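Local coordinates for beta-fructofuranosidase (Bifidobacterium adolescentis, PDB 6NOB), which probably hydrolyses terminal fructose units from beta-fructofuranosides such as sucrose, at residues 235-240 / 255-260; 266-271 / 371-376; 288-293 / 342-347; 336-341 / 364-369; 403-408 / 436-441. All coordinates share one frame; numbering follows the deposited sequence.

Contact 1: 235-240 / 255-260. With EDO (1,2-ethanediol), chain C.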
# COMPACT_ATOMS: atom_id res chain seq x y z
N THR A 235 -19.22 -7.89 8.55
CA THR A 235 -18.96 -7.71 9.98
C THR A 235 -17.50 -7.28 10.14
O THR A 235 -16.59 -8.10 10.05
CB THR A 235 -19.24 -9.01 10.74
OG1 THR A 235 -20.56 -9.47 10.42
CG2 THR A 235 -19.14 -8.79 12.24
N GLU A 236 -17.28 -5.98 10.37
CA GLU A 236 -15.94 -5.44 10.53
C GLU A 236 -15.80 -4.86 11.93
O GLU A 236 -16.70 -4.16 12.42
CB GLU A 236 -15.65 -4.37 9.47
CG GLU A 236 -15.39 -4.98 8.10
CD GLU A 236 -14.98 -3.95 7.06
OE1 GLU A 236 -15.28 -2.75 7.24
OE2 GLU A 236 -14.35 -4.35 6.05
N TYR A 237 -14.67 -5.15 12.58
CA TYR A 237 -14.38 -4.69 13.92
C TYR A 237 -12.87 -4.54 14.07
O TYR A 237 -12.10 -5.07 13.26
CB TYR A 237 -14.95 -5.64 14.98
CG TYR A 237 -14.60 -7.10 14.75
CD1 TYR A 237 -15.36 -7.89 13.89
CD2 TYR A 237 -13.52 -7.69 15.40
CE1 TYR A 237 -15.05 -9.21 13.68
CE2 TYR A 237 -13.20 -9.02 15.19
CZ TYR A 237 -13.97 -9.77 14.33
OH TYR A 237 -13.65 -11.10 14.12
N GLN A 238 -12.45 -3.81 15.10
CA GLN A 238 -11.05 -3.46 15.30
C GLN A 238 -10.47 -4.25 16.47
O GLN A 238 -11.07 -4.32 17.55
CB GLN A 238 -10.88 -1.96 15.56
CG GLN A 238 -11.88 -1.09 14.81
CD GLN A 238 -11.85 -1.32 13.31
OE1 GLN A 238 -10.83 -1.70 12.74
NE2 GLN A 238 -12.99 -1.09 12.67
N THR A 239 -9.29 -4.83 16.26
CA THR A 239 -8.60 -5.64 17.26
C THR A 239 -7.19 -5.10 17.48
O THR A 239 -6.71 -4.23 16.74
CB THR A 239 -8.54 -7.12 16.85
OG1 THR A 239 -7.64 -7.27 15.75
CG2 THR A 239 -9.92 -7.62 16.44
N THR A 240 -6.53 -5.62 18.51
CA THR A 240 -5.16 -5.23 18.82
C THR A 240 -4.32 -6.47 19.10
O THR A 240 -4.84 -7.53 19.47
CB THR A 240 -5.09 -4.28 20.03
OG1 THR A 240 -3.81 -3.63 20.05
CG2 THR A 240 -5.28 -5.03 21.34
N VAL A 255 -11.04 -4.47 20.23
CA VAL A 255 -10.99 -3.20 20.96
C VAL A 255 -12.06 -2.21 20.55
O VAL A 255 -12.38 -1.29 21.33
CB VAL A 255 -9.59 -2.56 20.83
CG1 VAL A 255 -8.52 -3.48 21.37
CG2 VAL A 255 -9.31 -2.18 19.38
N ALA A 256 -12.66 -2.30 19.36
CA ALA A 256 -13.63 -1.29 18.93
C ALA A 256 -14.63 -1.90 17.97
O ALA A 256 -14.24 -2.45 16.93
CB ALA A 256 -12.93 -0.09 18.29
N LEU A 257 -15.91 -1.79 18.30
CA LEU A 257 -17.01 -2.20 17.44
C LEU A 257 -17.74 -0.96 16.91
O LEU A 257 -17.55 0.15 17.40
CB LEU A 257 -17.99 -3.11 18.18
CG LEU A 257 -17.38 -4.19 19.07
CD1 LEU A 257 -18.48 -4.98 19.75
CD2 LEU A 257 -16.49 -5.12 18.25
N ARG A 258 -18.58 -1.18 15.90
CA ARG A 258 -19.44 -0.11 15.40
C ARG A 258 -20.28 0.45 16.54
O ARG A 258 -20.94 -0.29 17.27
CB ARG A 258 -20.32 -0.63 14.27
CG ARG A 258 -19.53 -1.04 13.02
CD ARG A 258 -20.42 -1.38 11.83
NE ARG A 258 -21.53 -2.24 12.22
CZ ARG A 258 -22.81 -1.93 12.04
NH1 ARG A 258 -23.15 -0.78 11.47
NH2 ARG A 258 -23.75 -2.77 12.43
N ALA A 259 -20.25 1.78 16.69
CA ALA A 259 -20.85 2.40 17.87
C ALA A 259 -22.36 2.24 17.90
O ALA A 259 -22.95 2.16 18.99
CB ALA A 259 -20.46 3.88 17.93
N ASN A 260 -23.02 2.19 16.74
CA ASN A 260 -24.46 2.00 16.68
C ASN A 260 -24.82 1.47 15.30
O ASN A 260 -23.97 1.35 14.41
CB ASN A 260 -25.22 3.29 17.00
CG ASN A 260 -24.81 4.44 16.10
OD1 ASN A 260 -25.04 4.40 14.89
ND2 ASN A 260 -24.21 5.46 16.69
C1 EDO C . -20.02 -5.40 14.63
O1 EDO C . -20.69 -4.40 13.85
C2 EDO C . -18.53 -5.08 14.76
O2 EDO C . -18.31 -3.66 14.73
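Gln238 faces both Val255 and Ala256 across two antiparallel strands at the outer edge of a four-stranded propeller blade, so that Val255 and Ala256 form a classic beta bulge against it. Its O accepts the nearly straight bond from Val255 N at 2.7 Å and a more bent one from Ala256 N at 3.1 Å, while Gln238 N returns a bond to Ala256 O. The Gln238 side chain lays CG against Ala256 CB at 3.8 Å, then bends at chi2 (-56°) and carries its amide to Phe267 and Thr222. At the bulge itself, Val255 CG1 meets Thr240 CG2 at 3.6 Å, the two side chains crossing at about a right angle. At the other end, Leu257 CD2 rests on Tyr237 CB, 3.7 Å away. Past Leu257 a 1,2-ethanediol, probably from the crystallisation liquor, bridges the segments: its O2 donates to Glu236 O and accepts from Arg258 N, and Arg258 NE hydrogen-bonds its O1. The arginine also touches Phe263, Tyr265 and Phe267. An alanine in its place would probably leave O1 without that mate and open a gap beside these rings. O1 lies at the guanidinium edge, in its plane, 2.8 Å from Arg258 NE.

Contact 2: 266-271 / 371-376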
# COMPACT_ATOMS: atom_id res chain seq x y z
N ASP A 266 -19.26 -1.17 6.47
CA ASP A 266 -17.87 -0.86 6.21
C ASP A 266 -17.34 0.02 7.34
O ASP A 266 -17.79 1.16 7.52
CB ASP A 266 -17.72 -0.14 4.87
CG ASP A 266 -18.26 -0.96 3.71
OD1 ASP A 266 -17.62 -1.97 3.35
OD2 ASP A 266 -19.32 -0.59 3.16
N PHE A 267 -16.39 -0.51 8.11
CA PHE A 267 -15.90 0.16 9.31
C PHE A 267 -14.51 -0.37 9.61
O PHE A 267 -14.36 -1.31 10.41
CB PHE A 267 -16.88 -0.09 10.47
CG PHE A 267 -16.37 0.34 11.82
CD1 PHE A 267 -16.13 1.68 12.09
CD2 PHE A 267 -16.18 -0.59 12.83
CE1 PHE A 267 -15.68 2.08 13.34
CE2 PHE A 267 -15.74 -0.19 14.08
CZ PHE A 267 -15.48 1.14 14.33
N ARG A 268 -13.47 0.19 8.98
CA ARG A 268 -12.20 -0.51 8.90
C ARG A 268 -11.03 0.47 8.84
O ARG A 268 -11.20 1.70 8.81
CB ARG A 268 -12.18 -1.44 7.69
CG ARG A 268 -12.36 -0.73 6.36
CD ARG A 268 -12.18 -1.72 5.21
NE ARG A 268 -12.70 -1.22 3.95
CZ ARG A 268 -13.97 -1.32 3.57
NH1 ARG A 268 -14.86 -1.90 4.37
NH2 ARG A 268 -14.36 -0.84 2.40
N ASP A 269 -9.82 -0.10 8.83
CA ASP A 269 -8.54 0.56 8.64
C ASP A 269 -8.23 1.54 9.78
O ASP A 269 -8.03 2.73 9.52
CB ASP A 269 -8.51 1.28 7.29
CG ASP A 269 -8.93 0.39 6.14
OD1 ASP A 269 -8.81 -0.85 6.26
OD2 ASP A 269 -9.39 0.92 5.11
N PRO A 270 -8.16 1.07 11.02
CA PRO A 270 -7.91 2.00 12.13
C PRO A 270 -6.50 2.58 12.07
O PRO A 270 -5.53 1.87 11.81
CB PRO A 270 -8.09 1.12 13.38
CG PRO A 270 -7.71 -0.24 12.90
CD PRO A 270 -8.19 -0.33 11.48
N LYS A 271 -6.41 3.88 12.32
CA LYS A 271 -5.13 4.59 12.36
C LYS A 271 -5.05 5.33 13.69
O LYS A 271 -5.85 6.24 13.94
CB LYS A 271 -4.99 5.54 11.17
CG LYS A 271 -3.65 5.47 10.47
CD LYS A 271 -2.52 5.86 11.41
CE LYS A 271 -1.17 5.74 10.74
NZ LYS A 271 -0.06 6.11 11.67
N ALA A 371 -19.62 9.13 -3.05
CA ALA A 371 -18.72 8.02 -2.82
C ALA A 371 -19.30 7.10 -1.75
O ALA A 371 -19.98 7.55 -0.82
CB ALA A 371 -17.34 8.52 -2.40
N ARG A 372 -19.03 5.80 -1.89
CA ARG A 372 -19.64 4.82 -1.00
C ARG A 372 -19.18 5.01 0.44
O ARG A 372 -20.01 5.12 1.36
CB ARG A 372 -19.32 3.40 -1.46
CG ARG A 372 -19.83 2.34 -0.48
CD ARG A 372 -19.20 0.99 -0.71
NE ARG A 372 -19.69 0.00 0.25
CZ ARG A 372 -20.72 -0.81 0.03
NH1 ARG A 372 -21.36 -0.75 -1.13
NH2 ARG A 372 -21.10 -1.67 0.96
N THR A 373 -17.87 5.06 0.66
CA THR A 373 -17.31 5.08 2.00
C THR A 373 -15.83 5.39 1.89
O THR A 373 -15.25 5.43 0.80
CB THR A 373 -17.54 3.74 2.71
OG1 THR A 373 -17.22 3.87 4.10
CG2 THR A 373 -16.69 2.65 2.09
N TYR A 374 -15.21 5.63 3.05
CA TYR A 374 -13.78 5.86 3.12
C TYR A 374 -13.03 4.53 3.16
O TYR A 374 -13.58 3.49 3.53
CB TYR A 374 -13.41 6.68 4.35
CG TYR A 374 -13.37 8.17 4.16
CD1 TYR A 374 -12.57 8.75 3.17
CD2 TYR A 374 -14.12 9.01 4.97
CE1 TYR A 374 -12.53 10.12 3.00
CE2 TYR A 374 -14.09 10.39 4.80
CZ TYR A 374 -13.29 10.93 3.82
OH TYR A 374 -13.26 12.30 3.65
N GLU A 375 -11.76 4.58 2.78
CA GLU A 375 -10.82 3.49 3.00
C GLU A 375 -9.48 4.08 3.39
O GLU A 375 -9.08 5.13 2.88
CB GLU A 375 -10.68 2.60 1.75
CG GLU A 375 -11.80 1.57 1.61
CD GLU A 375 -11.48 0.48 0.61
OE1 GLU A 375 -11.00 0.80 -0.50
OE2 GLU A 375 -11.73 -0.71 0.92
N CYS A 376 -8.80 3.41 4.32
CA CYS A 376 -7.45 3.76 4.77
C CYS A 376 -7.34 5.22 5.20
O CYS A 376 -6.66 6.01 4.54
CB CYS A 376 -6.43 3.45 3.67
SG CYS A 376 -6.43 1.70 3.17
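Asp266 and Arg372 meet at about a right angle, the carboxylate plane turned 79° from the guanidinium. Both Arg372 NE and NH2 close side-on upon the single atom Asp266 OD2, each at 3.0 Å; NH2 reaches its syn lone pair, whereas NE comes from above the carboxylate plane. The other oxygen, Asp266 OD1, lies in the plane of a second guanidinium and takes a straight bond from Arg268 NH1, 2.9 Å away. Arg268 CG sits between the backbone N and the carbonyl carbon (chi1 61°), and the chain is extended from there to NE. The edge carrying NE and NH2 faces Glu375. There the planes stand 85° apart, and again two nitrogens hold one oxygen: Glu375 OE2 offers its anti lone pair to Arg268 NE at 3.2 Å and is met from above its plane by NH2 at 3.0 Å. Next along the strand, Cys376 N donates a hydrogen bond to Asp269 OD2 at 2.7 Å, on the anti side and somewhat out of the carboxylate plane, with Cys376 SG also beside it. Arg268 to Pro270 and Glu375-Cys376 match the RDP and EC motifs of family 32, which line the active site in relatives. Glu231 adds a further salt bridge to Arg372, and Glu236 one to Arg268. The chemistry is consistent with Arg268 setting the orientation of Glu375, and Asp266, tied to both arginines, that of Arg268.

Contact 3: 288-293 / 342-347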
# COMPACT_ATOMS: atom_id res chain seq x y z
N MET A 288 -7.89 7.54 17.39
CA MET A 288 -8.01 6.55 16.34
C MET A 288 -9.07 7.00 15.34
O MET A 288 -10.21 7.29 15.74
CB MET A 288 -8.37 5.17 16.92
CG MET A 288 -8.79 4.11 15.89
SD MET A 288 -9.67 2.71 16.61
CE MET A 288 -8.43 1.99 17.69
N VAL A 289 -8.70 7.09 14.07
CA VAL A 289 -9.66 7.33 13.00
C VAL A 289 -9.99 6.00 12.34
O VAL A 289 -9.12 5.13 12.20
CB VAL A 289 -9.13 8.35 11.97
CG1 VAL A 289 -9.03 9.73 12.59
CG2 VAL A 289 -7.79 7.91 11.41
N THR A 290 -11.25 5.84 11.96
CA THR A 290 -11.70 4.67 11.22
C THR A 290 -12.50 5.13 10.02
O THR A 290 -13.08 6.23 10.02
CB THR A 290 -12.54 3.73 12.11
OG1 THR A 290 -13.36 4.50 12.99
CG2 THR A 290 -11.63 2.84 12.94
N ALA A 291 -12.52 4.30 8.99
CA ALA A 291 -13.19 4.62 7.73
C ALA A 291 -14.57 3.97 7.71
O ALA A 291 -14.69 2.75 7.85
CB ALA A 291 -12.36 4.14 6.54
N THR A 292 -15.61 4.79 7.54
CA THR A 292 -16.98 4.29 7.45
C THR A 292 -17.82 5.33 6.71
O THR A 292 -17.29 6.24 6.06
CB THR A 292 -17.55 3.98 8.83
OG1 THR A 292 -18.83 3.36 8.69
CG2 THR A 292 -17.71 5.26 9.65
N ASN A 293 -19.14 5.18 6.80
CA ASN A 293 -20.08 6.16 6.29
C ASN A 293 -21.18 6.36 7.33
O ASN A 293 -21.47 5.47 8.13
CB ASN A 293 -20.69 5.74 4.94
CG ASN A 293 -21.25 4.32 4.97
OD1 ASN A 293 -20.56 3.36 4.63
ND2 ASN A 293 -22.51 4.19 5.37
N THR A 342 -14.76 8.29 11.46
CA THR A 342 -15.24 8.22 12.83
C THR A 342 -14.05 8.18 13.79
O THR A 342 -13.16 7.34 13.66
CB THR A 342 -16.14 7.00 13.02
OG1 THR A 342 -15.63 5.91 12.23
CG2 THR A 342 -17.56 7.33 12.58
N LEU A 343 -14.06 9.10 14.75
CA LEU A 343 -12.94 9.29 15.67
C LEU A 343 -13.22 8.61 17.00
O LEU A 343 -14.33 8.69 17.54
CB LEU A 343 -12.68 10.78 15.89
CG LEU A 343 -11.41 11.16 16.64
CD1 LEU A 343 -10.17 10.73 15.87
CD2 LEU A 343 -11.38 12.65 16.92
N PHE A 344 -12.21 7.93 17.53
CA PHE A 344 -12.26 7.28 18.83
C PHE A 344 -11.02 7.67 19.63
O PHE A 344 -9.97 7.99 19.07
CB PHE A 344 -12.32 5.75 18.72
CG PHE A 344 -13.53 5.24 17.99
CD1 PHE A 344 -13.54 5.17 16.61
CD2 PHE A 344 -14.64 4.81 18.69
CE1 PHE A 344 -14.65 4.69 15.94
CE2 PHE A 344 -15.75 4.33 18.03
CZ PHE A 344 -15.76 4.27 16.65
N SER A 345 -11.14 7.62 20.96
CA SER A 345 -10.01 7.93 21.83
C SER A 345 -10.00 7.00 23.03
O SER A 345 -11.05 6.54 23.49
CB SER A 345 -10.04 9.38 22.32
OG SER A 345 -11.18 9.63 23.11
N ALA A 346 -8.80 6.73 23.53
CA ALA A 346 -8.59 5.89 24.70
C ALA A 346 -7.54 6.52 25.60
O ALA A 346 -6.58 7.12 25.12
CB ALA A 346 -8.16 4.48 24.30
N LYS A 347 -7.73 6.38 26.91
CA LYS A 347 -6.77 6.91 27.86
C LYS A 347 -5.50 6.07 27.86
O LYS A 347 -5.55 4.85 28.00
CB LYS A 347 -7.38 6.95 29.27
CG LYS A 347 -6.47 7.59 30.30
CD LYS A 347 -7.25 8.45 31.28
CE LYS A 347 -6.32 9.31 32.13
NZ LYS A 347 -6.58 9.16 33.59
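Met288 pairs with Phe344 in an antiparallel strand pair within one propeller blade, N to O and O to N, the bond from Met288 N to Phe344 O measuring 2.7 Å. Its side chain leaves with CG anti to the backbone N (chi1 169°). Farther out, Met288 SD lies obliquely off the Phe344 ring, 5.4 Å from the ring centre, a Met-aromatic contact. Val289 follows as a non-hydrogen-bonded pair with Leu343 on the opposite face, where its CG1 touches Leu343 CD1 at 3.6 Å. Thr290 returns to the Met288 face and pairs with Thr342, Thr290 N bonding to Thr342 O. Thr290 OG1 stands 2.8 Å from Thr342 OG1. Thr290 OG1 also lies in the plane of the Phe344 ring, 3.2 Å from CE1 at its edge. Thr292 sends CG2 across Thr342 at about a right angle, 3.6 Å from Thr342 CG2, while its hydroxyl bonds to Asp266 O. Strand 268-273 flanks the first segment, setting Pro270 and Val272 against Met288; strand 357-365 flanks the second, with Val362 touching Leu343 and Tyr358 meeting the Phe344 ring.

Contact 4: 336-341 / 364-369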
# COMPACT_ATOMS: atom_id res chain seq x y z
N ALA A 336 -28.35 8.25 1.06
CA ALA A 336 -28.62 8.45 2.48
C ALA A 336 -27.36 8.55 3.33
O ALA A 336 -27.46 8.92 4.50
CB ALA A 336 -29.48 7.30 3.02
N THR A 337 -26.19 8.24 2.77
CA THR A 337 -24.95 8.20 3.53
C THR A 337 -23.91 9.12 2.92
O THR A 337 -24.01 9.56 1.77
CB THR A 337 -24.40 6.76 3.59
OG1 THR A 337 -24.06 6.33 2.27
CG2 THR A 337 -25.43 5.82 4.19
N VAL A 338 -22.89 9.41 3.72
CA VAL A 338 -21.75 10.24 3.33
C VAL A 338 -20.50 9.62 3.94
O VAL A 338 -20.55 9.17 5.10
CB VAL A 338 -21.95 11.70 3.76
CG1 VAL A 338 -22.31 11.78 5.24
CG2 VAL A 338 -20.71 12.54 3.46
N PRO A 339 -19.39 9.55 3.22
CA PRO A 339 -18.16 9.02 3.82
C PRO A 339 -17.74 9.84 5.03
O PRO A 339 -17.77 11.07 5.01
CB PRO A 339 -17.13 9.13 2.69
CG PRO A 339 -17.96 9.11 1.43
CD PRO A 339 -19.22 9.84 1.78
N ALA A 340 -17.36 9.14 6.10
CA ALA A 340 -17.00 9.80 7.35
C ALA A 340 -15.81 9.10 8.00
O ALA A 340 -15.67 7.87 7.92
CB ALA A 340 -18.18 9.82 8.33
N MET A 341 -14.96 9.89 8.65
CA MET A 341 -13.88 9.38 9.49
C MET A 341 -14.36 9.44 10.93
O MET A 341 -14.38 10.50 11.55
CB MET A 341 -12.61 10.20 9.31
CG MET A 341 -11.88 9.93 8.02
SD MET A 341 -10.27 10.74 8.04
CE MET A 341 -9.85 10.61 6.30
N ALA A 364 -16.30 14.54 7.52
CA ALA A 364 -17.23 13.96 6.56
C ALA A 364 -17.06 14.70 5.24
O ALA A 364 -17.00 15.94 5.23
CB ALA A 364 -18.68 14.04 7.05
N ASP A 365 -16.97 13.96 4.14
CA ASP A 365 -16.72 14.54 2.82
C ASP A 365 -18.05 14.69 2.10
O ASP A 365 -18.47 13.80 1.36
CB ASP A 365 -15.74 13.69 2.03
CG ASP A 365 -15.16 14.42 0.83
OD1 ASP A 365 -15.77 15.42 0.38
OD2 ASP A 365 -14.10 13.99 0.32
N PHE A 366 -18.72 15.82 2.32
CA PHE A 366 -19.97 16.08 1.62
C PHE A 366 -19.75 16.54 0.18
O PHE A 366 -20.65 16.38 -0.65
CB PHE A 366 -20.81 17.12 2.37
CG PHE A 366 -21.78 16.51 3.34
CD1 PHE A 366 -21.38 16.17 4.62
CD2 PHE A 366 -23.09 16.25 2.96
CE1 PHE A 366 -22.26 15.59 5.51
CE2 PHE A 366 -23.98 15.67 3.84
CZ PHE A 366 -23.57 15.35 5.12
N GLY A 367 -18.57 17.09 -0.13
CA GLY A 367 -18.25 17.37 -1.51
C GLY A 367 -18.23 16.11 -2.36
O GLY A 367 -18.51 16.16 -3.56
N HIS A 368 -17.91 14.97 -1.76
CA HIS A 368 -17.88 13.68 -2.44
C HIS A 368 -18.82 12.70 -1.76
O HIS A 368 -18.49 11.52 -1.57
CB HIS A 368 -16.46 13.13 -2.50
CG HIS A 368 -15.50 14.04 -3.20
ND1 HIS A 368 -14.55 14.79 -2.53
CD2 HIS A 368 -15.34 14.32 -4.52
CE1 HIS A 368 -13.86 15.49 -3.41
NE2 HIS A 368 -14.31 15.23 -4.62
N GLN A 369 -20.02 13.17 -1.40
CA GLN A 369 -20.96 12.33 -0.66
C GLN A 369 -21.51 11.18 -1.49
O GLN A 369 -22.07 10.24 -0.92
CB GLN A 369 -22.10 13.18 -0.12
CG GLN A 369 -23.13 13.59 -1.15
CD GLN A 369 -24.41 14.06 -0.51
OE1 GLN A 369 -24.72 15.25 -0.49
NE2 GLN A 369 -25.18 13.11 0.03
O HOH W 1 -22.99 7.63 -0.23
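Val338 places CG2 over one face of the Phe366 ring, 4.0 Å from its centroid and displaced toward the rim, a CH-pi contact that forms the apolar centre. The two side chains cross at about a right angle. With Val338 CG1 between the backbone N and the carbonyl carbon (chi1 51°), that methyl comes against Phe366 CZ at 3.8 Å. CG2 also touches Gln369 CB, so the valine is embraced by the turn that follows strand 357-365. Strands 337-347 and 357-365 form a beta hairpin in one propeller blade, and in it Ala340 and Ala364 face each other as an antiparallel non-hydrogen-bonded pair, their CB atoms 4.4 Å apart. Pro339 borders this centre: its CD packs on His368 O and Gln369 CA, and its O accepts from Asp365 N at 3.1 Å. Within the turn, His368 ND1 donates a hydrogen bond to Asp365 OD2 at 3.0 Å from the syn side, 30° out of the carboxylate plane. That same OD2 also meets Tyr408 OH, and His368 NE2 bonds to Thr316. At the opposite margin a water joins Thr337 OG1 (3.0 Å) to Gln369 O (2.9 Å). Strand 285-295 runs beside 337-347 on its other edge, Leu294 touching Ala340; Phe299 meets the Phe366 ring edge-to-face, and Tyr374 of strand 374-375 packs on Pro339 and Asp365.

Contact 5: 403-408 / 436-441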
# COMPACT_ATOMS: atom_id res chain seq x y z
N GLN A 403 -11.23 6.17 -7.49
CA GLN A 403 -10.88 5.98 -6.08
C GLN A 403 -9.56 6.69 -5.74
O GLN A 403 -8.58 6.09 -5.29
CB GLN A 403 -10.83 4.49 -5.73
CG GLN A 403 -12.16 3.78 -5.97
CD GLN A 403 -12.27 2.41 -5.30
OE1 GLN A 403 -13.37 1.87 -5.15
NE2 GLN A 403 -11.14 1.84 -4.90
N GLN A 404 -9.57 8.00 -5.97
CA GLN A 404 -8.43 8.83 -5.61
C GLN A 404 -8.34 8.99 -4.09
O GLN A 404 -9.34 8.89 -3.38
CB GLN A 404 -8.55 10.20 -6.27
CG GLN A 404 -8.28 10.19 -7.76
CD GLN A 404 -6.80 10.20 -8.06
OE1 GLN A 404 -6.12 9.17 -7.98
NE2 GLN A 404 -6.28 11.37 -8.42
N VAL A 405 -7.13 9.24 -3.61
CA VAL A 405 -6.87 9.49 -2.20
C VAL A 405 -6.81 11.00 -1.99
O VAL A 405 -6.03 11.69 -2.64
CB VAL A 405 -5.56 8.82 -1.75
CG1 VAL A 405 -5.20 9.25 -0.34
CG2 VAL A 405 -5.70 7.30 -1.84
N ARG A 406 -7.66 11.51 -1.09
CA ARG A 406 -7.79 12.94 -0.85
C ARG A 406 -7.14 13.31 0.48
O ARG A 406 -7.24 12.57 1.46
CB ARG A 406 -9.26 13.35 -0.84
CG ARG A 406 -9.49 14.85 -0.89
CD ARG A 406 -10.82 15.19 -1.56
NE ARG A 406 -10.86 16.59 -1.98
CZ ARG A 406 -10.40 17.03 -3.15
NH1 ARG A 406 -9.87 16.18 -4.02
NH2 ARG A 406 -10.46 18.32 -3.44
N TRP A 407 -6.47 14.47 0.50
CA TRP A 407 -5.98 15.05 1.75
C TRP A 407 -6.77 16.30 2.08
O TRP A 407 -7.24 17.02 1.20
CB TRP A 407 -4.48 15.38 1.68
CG TRP A 407 -4.06 16.37 0.62
CD1 TRP A 407 -3.53 16.09 -0.60
CD2 TRP A 407 -4.12 17.81 0.71
NE1 TRP A 407 -3.26 17.26 -1.28
CE2 TRP A 407 -3.62 18.32 -0.50
CE3 TRP A 407 -4.56 18.70 1.69
CZ2 TRP A 407 -3.53 19.69 -0.76
CZ3 TRP A 407 -4.48 20.06 1.44
CH2 TRP A 407 -3.97 20.54 0.22
N TYR A 408 -6.93 16.55 3.38
CA TYR A 408 -7.67 17.69 3.90
C TYR A 408 -6.85 18.34 5.00
O TYR A 408 -6.49 17.67 5.97
CB TYR A 408 -9.05 17.28 4.44
CG TYR A 408 -9.80 16.25 3.63
CD1 TYR A 408 -9.44 14.91 3.64
CD2 TYR A 408 -10.91 16.62 2.86
CE1 TYR A 408 -10.14 13.97 2.91
CE2 TYR A 408 -11.61 15.69 2.12
CZ TYR A 408 -11.22 14.37 2.15
OH TYR A 408 -11.92 13.44 1.42
N TYR A 436 -2.89 4.18 -4.00
CA TYR A 436 -4.03 3.86 -3.15
C TYR A 436 -3.56 3.39 -1.78
O TYR A 436 -2.39 3.04 -1.59
CB TYR A 436 -4.91 2.78 -3.80
CG TYR A 436 -6.32 2.71 -3.27
CD1 TYR A 436 -7.24 3.71 -3.54
CD2 TYR A 436 -6.73 1.63 -2.49
CE1 TYR A 436 -8.52 3.65 -3.05
CE2 TYR A 436 -8.02 1.56 -2.00
CZ TYR A 436 -8.91 2.58 -2.28
OH TYR A 436 -10.20 2.52 -1.80
N ALA A 437 -4.49 3.40 -0.83
CA ALA A 437 -4.31 2.79 0.49
C ALA A 437 -3.11 3.39 1.22
O ALA A 437 -2.24 2.68 1.72
CB ALA A 437 -4.17 1.27 0.36
N THR A 438 -3.07 4.72 1.29
CA THR A 438 -1.97 5.40 1.95
C THR A 438 -2.03 5.19 3.46
O THR A 438 -3.10 5.22 4.07
CB THR A 438 -2.01 6.90 1.66
OG1 THR A 438 -3.29 7.42 2.02
CG2 THR A 438 -1.76 7.16 0.19
N GLN A 439 -0.86 4.97 4.06
CA GLN A 439 -0.70 5.04 5.50
C GLN A 439 0.61 5.75 5.80
O GLN A 439 1.59 5.59 5.07
CB GLN A 439 -0.72 3.65 6.16
CG GLN A 439 -0.75 3.72 7.68
CD GLN A 439 -0.88 2.37 8.34
OE1 GLN A 439 0.05 1.89 8.99
NE2 GLN A 439 -2.04 1.74 8.19
N SER A 440 0.61 6.53 6.87
CA SER A 440 1.77 7.34 7.23
C SER A 440 2.24 6.99 8.63
O SER A 440 1.55 6.33 9.40
CB SER A 440 1.44 8.83 7.13
OG SER A 440 1.03 9.34 8.38
N PHE A 441 3.45 7.44 8.96
CA PHE A 441 4.00 7.30 10.30
C PHE A 441 5.03 8.39 10.53
O PHE A 441 5.49 9.06 9.59
CB PHE A 441 4.60 5.91 10.52
CG PHE A 441 5.93 5.70 9.84
CD1 PHE A 441 6.00 5.42 8.48
CD2 PHE A 441 7.11 5.77 10.57
CE1 PHE A 441 7.23 5.22 7.86
CE2 PHE A 441 8.33 5.57 9.96
CZ PHE A 441 8.40 5.30 8.60
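Two sheets of the beta-propeller fold meet here: strand 405-415, with the loop leading into it, packs through Gln403 and Val405 on Tyr436 and Thr438 of strand 435-442. The strand segments run 37° from parallel with axes 8.5 Å apart at closest, and no hydrogen bond joins them; side chains fill the space between. Tyr436 and Val405 carry most of the contact. With its CG anti to the backbone N (chi1 -160°), the Tyr436 ring leans toward the loop and presents an edge to Gln403 O, which lies in the ring plane 3.2 Å from CD1. Gln403 CB sits 3.6 Å from Tyr436 CE1, well out of the ring plane. The Gln403 chain then runs on, extended and oblique to the tyrosine, until its amide lies within 23° of parallel to the ring, NE2 standing 3.5 Å from CZ. NE2 also comes near Tyr436 OH, but at an angle too poor for a hydrogen bond; the firm polar link of this amide is from OE1 to His394 N. An alanine in place of Tyr436 would probably open a gap beside Gln403 and leave its amide less restrained on that side. Val405 continues the seam with both methyls. Val405 CG2 comes 4.0 Å from Tyr436 CA, and Val389 of strand 385-396 packs on both Val405 and Thr438. Those last two reach toward each other tip to tip, Val405 CG1 ending 3.5 Å from Thr438 OG1.

In the fold
Contacts 3 and 5 are wholly buried and contact 4 nearly so; contacts 1 and 2 are partly buried, contact 1 at a blade edge, where a solvent-derived diol finds a place. Contacts 3 and 4 share strand 337-347 and belong to one sheet, meeting where Thr292 O accepts from Ala340 N. Contacts 1 and 3 rest on backbone pairing, whereas contact 5 joins separate sheets by side chains alone. Contact 2 stands between the others: Phe267 bonds to Glu236 and Gln238 of contact 1, Asp266 O to Thr292 of contact 3, and Tyr374 to Tyr408 of contact 5. Its charged network contrasts with the apolar centre of contact 4, about 11 Å away between centres.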